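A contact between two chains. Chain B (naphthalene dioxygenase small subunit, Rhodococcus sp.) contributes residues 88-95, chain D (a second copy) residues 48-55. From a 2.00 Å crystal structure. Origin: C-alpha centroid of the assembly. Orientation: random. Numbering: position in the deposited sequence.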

# COMPACT_ATOMS: atom_id res chain seq x y z
N ALA B 88 13.42 18.39 7.93
CA ALA B 88 13.24 16.98 7.57
C ALA B 88 13.10 16.07 8.79
O ALA B 88 12.49 15.00 8.71
N GLU B 89 13.70 16.47 9.90
CA GLU B 89 13.66 15.66 11.14
C GLU B 89 13.21 16.49 12.36
O GLU B 89 13.55 16.21 13.50
N ASP B 90 12.45 17.54 12.11
CA ASP B 90 11.85 18.33 13.17
C ASP B 90 10.51 18.82 12.68
O ASP B 90 10.45 19.83 11.97
N PRO B 91 9.41 18.15 13.08
CA PRO B 91 9.40 17.02 14.03
C PRO B 91 10.15 15.74 13.59
O PRO B 91 10.18 15.42 12.40
N PRO B 92 10.74 15.04 14.54
CA PRO B 92 11.48 13.79 14.25
C PRO B 92 10.57 12.67 13.74
O PRO B 92 9.41 12.57 14.15
N SER B 93 11.12 11.86 12.84
CA SER B 93 10.55 10.58 12.48
C SER B 93 10.53 9.68 13.73
O SER B 93 11.36 9.85 14.63
N ARG B 94 9.58 8.75 13.78
CA ARG B 94 9.64 7.62 14.69
C ARG B 94 10.31 6.51 13.88
O ARG B 94 9.84 6.16 12.81
N SER B 95 11.44 6.02 14.36
CA SER B 95 12.12 4.96 13.61
C SER B 95 12.42 3.76 14.50
O SER B 95 12.46 3.87 15.71
N ILE D 48 -0.09 6.41 24.28
CA ILE D 48 -0.40 7.17 23.08
C ILE D 48 0.73 8.13 22.85
O ILE D 48 1.30 8.67 23.83
N ARG D 49 1.08 8.31 21.57
CA ARG D 49 2.07 9.30 21.16
C ARG D 49 1.46 10.29 20.22
O ARG D 49 0.53 9.95 19.46
N VAL D 50 1.96 11.53 20.27
CA VAL D 50 1.57 12.55 19.30
C VAL D 50 2.81 13.15 18.67
O VAL D 50 3.87 13.25 19.32
N THR D 51 2.70 13.57 17.42
CA THR D 51 3.81 14.24 16.77
C THR D 51 4.07 15.58 17.45
O THR D 51 3.14 16.40 17.57
N ARG D 52 5.33 15.82 17.81
CA ARG D 52 5.74 17.08 18.41
C ARG D 52 7.07 17.53 17.85
O ARG D 52 7.84 16.72 17.36
N GLU D 53 7.34 18.82 17.93
CA GLU D 53 8.67 19.35 17.61
C GLU D 53 9.73 18.68 18.49
O GLU D 53 9.43 18.20 19.59
N ARG D 54 10.95 18.64 17.97
CA ARG D 54 12.10 17.97 18.61
C ARG D 54 12.35 18.53 20.04
O ARG D 54 12.69 17.78 20.95
N GLU D 55 12.12 19.82 20.20
CA GLU D 55 12.26 20.52 21.48
C GLU D 55 11.42 19.96 22.64
O GLU D 55 11.79 20.12 23.81

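Two mostly loop segments from two copies of the small subunit meet in a compact, mainly polar contact, in which two arginines, D:Arg54 and B:Arg94, reach across in opposite directions and a pair of prolines fills the space between them. Together the stretches bury 471 Å², and the nearest CA atoms across the contact are those of B:Pro91 and D:Glu53, 4.3 Å apart.

D:Arg54 has the largest covered area, 100 Å². Its CA-to-CB bond points toward chain B, and chi1 and chi2 are both t (-174° and 151°), while chi3 lies between wells at -130°. This path carries the guanidinium alongside B:Pro92, whose CB lies over one face, 3.7 Å from D:Arg54 NH1. The same NH1 is 2.6 Å from the carbonyl O of B:Glu89, which sits at the guanidinium edge; the N-H...O angle of 117° makes this a weak hydrogen bond despite the short distance.

The carboxylate of B:Glu89 (chi1 m, chi2 m) turns back to its own chain. Its OE1 accepts from B:Ser93 N at 2.9 Å, and its OE2 accepts from B:Ser93 OG at a very short 2.5 Å. OE1 remains 4.2 Å from D:Arg54 NH1, beyond a salt bridge, but water 1 links the two side chains: it donates to B:Glu89 OE1 at 2.7 Å and accepts from D:Arg54 NH2 at 3.2 Å.

B:Asp90 binds the backbone of the other chain. Its CA-to-CB bond runs sideways, yet with chi1 t (-163°) the carboxylate comes nearer, and OD1 accepts a nearly linear hydrogen bond (176°) from D:Arg54 N at 2.9 Å. B:Asp90 OD2 accepts a hydrogen bond from water 2 at 2.7 Å, and that water accepts from D:Glu55 N at 3.0 Å, so one carboxylate engages two successive amides, one directly and one through solvent. D:Glu53 lends little from its side chain: chi1 is p, and the end leads away from chain B.

The prolines supply much of the nonpolar packing. B:Pro91, which follows a cis peptide bond, sets its CB 3.6 Å from D:Thr51 CG2 and 3.2 Å from the carbonyl O of D:Arg52. The CA-to-CB bond of B:Pro92 points toward chain D, and its CD is 3.5 Å from that same D:Arg52 O. The D:Arg52 carbonyl oxygen thus touches both rings, whereas the D:Arg52 CA-to-CB bond points away, and its side chain comes no nearer than 6.2 Å to the other stretch.

At the far end the CA-to-CB bond of B:Arg94 points toward chain D. Its m, p, p run of chi1 to chi3 folds the chain so that NH1 donates to D:Thr51 OG1 at 3.0 Å, with the hydroxyl at the edge of the guanidinium. D:Thr51 (chi1 m) therefore uses both branches, its methyl against B:Pro91 and its hydroxyl for the arginine. D:Arg49 (m, t, p) also has its CA-to-CB bond toward the other stretch and lays one guanidinium face against the aliphatic part of B:Arg94, whose CG is 3.6 Å from D:Arg49 NH1.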

# COMPACT_ATOMS: atom_id res chain seq x y z
CB ALA B 88 14.41 16.48 6.71
CB GLU B 89 15.03 15.00 11.36
CG GLU B 89 15.24 13.69 10.55
CD GLU B 89 14.13 12.65 10.78
OE1 GLU B 89 13.79 12.40 11.95
OE2 GLU B 89 13.61 12.05 9.80
CB ASP B 90 12.72 19.52 13.50
CG ASP B 90 12.39 20.14 14.84
OD1 ASP B 90 11.30 19.85 15.41
OD2 ASP B 90 13.17 20.96 15.41
CB PRO B 91 7.91 16.67 14.14
CG PRO B 91 7.19 17.93 13.65
CD PRO B 91 8.07 18.52 12.59
CB PRO B 92 12.08 13.39 15.61
CG PRO B 92 11.29 14.12 16.62
CD PRO B 92 10.76 15.40 15.96
CB SER B 93 11.47 9.89 11.45
OG SER B 93 11.61 10.63 10.25
CB ARG B 94 8.24 7.16 15.10
CG ARG B 94 7.67 7.98 16.19
CD ARG B 94 7.05 9.26 15.71
NE ARG B 94 6.08 9.00 14.64
CZ ARG B 94 5.26 9.92 14.16
NH1 ARG B 94 5.25 11.14 14.70
NH2 ARG B 94 4.38 9.60 13.19
CB SER B 95 13.43 5.51 13.07
OG SER B 95 14.26 5.88 14.15
CB ILE D 48 -1.72 7.98 23.26
CG1 ILE D 48 -2.88 7.03 23.58
CG2 ILE D 48 -2.06 8.83 21.99
CD1 ILE D 48 -4.15 7.75 23.96
CB ARG D 49 3.26 8.59 20.47
CG ARG D 49 4.06 7.71 21.45
CD ARG D 49 5.24 7.04 20.84
NE ARG D 49 6.29 8.03 20.57
CZ ARG D 49 7.39 7.75 19.91
NH1 ARG D 49 7.59 6.51 19.47
NH2 ARG D 49 8.27 8.70 19.68
CB VAL D 50 0.68 13.69 19.94
CG1 VAL D 50 -0.74 13.14 20.33
CG2 VAL D 50 1.37 14.35 21.15
CB THR D 51 3.46 14.52 15.29
OG1 THR D 51 3.11 13.28 14.65
CG2 THR D 51 4.71 15.02 14.55
CB ARG D 52 5.80 16.97 19.94
CG ARG D 52 4.47 16.54 20.50
CD ARG D 52 4.14 16.95 21.89
NE ARG D 52 4.38 18.37 22.14
CZ ARG D 52 4.81 18.80 23.31
NH1 ARG D 52 5.02 17.91 24.29
NH2 ARG D 52 5.03 20.10 23.52
CB GLU D 53 8.70 20.89 17.72
CG GLU D 53 8.45 21.43 19.13
CD GLU D 53 7.00 21.82 19.36
OE1 GLU D 53 6.10 21.11 18.82
OE2 GLU D 53 6.75 22.83 20.10
CB ARG D 54 13.34 18.16 17.72
CG ARG D 54 14.61 17.44 18.14
CD ARG D 54 15.53 17.06 16.94
NE ARG D 54 15.87 15.66 17.07
CZ ARG D 54 15.72 14.73 16.15
NH1 ARG D 54 15.29 15.01 14.93
NH2 ARG D 54 16.04 13.48 16.47
CB GLU D 55 11.85 21.97 21.30
CG GLU D 55 12.85 22.92 21.87
CD GLU D 55 12.45 24.34 21.61
OE1 GLU D 55 13.19 25.04 20.88
OE2 GLU D 55 11.36 24.74 22.12
O HOH W 1 15.31 11.57 14.00
O HOH W 2 12.71 21.76 17.95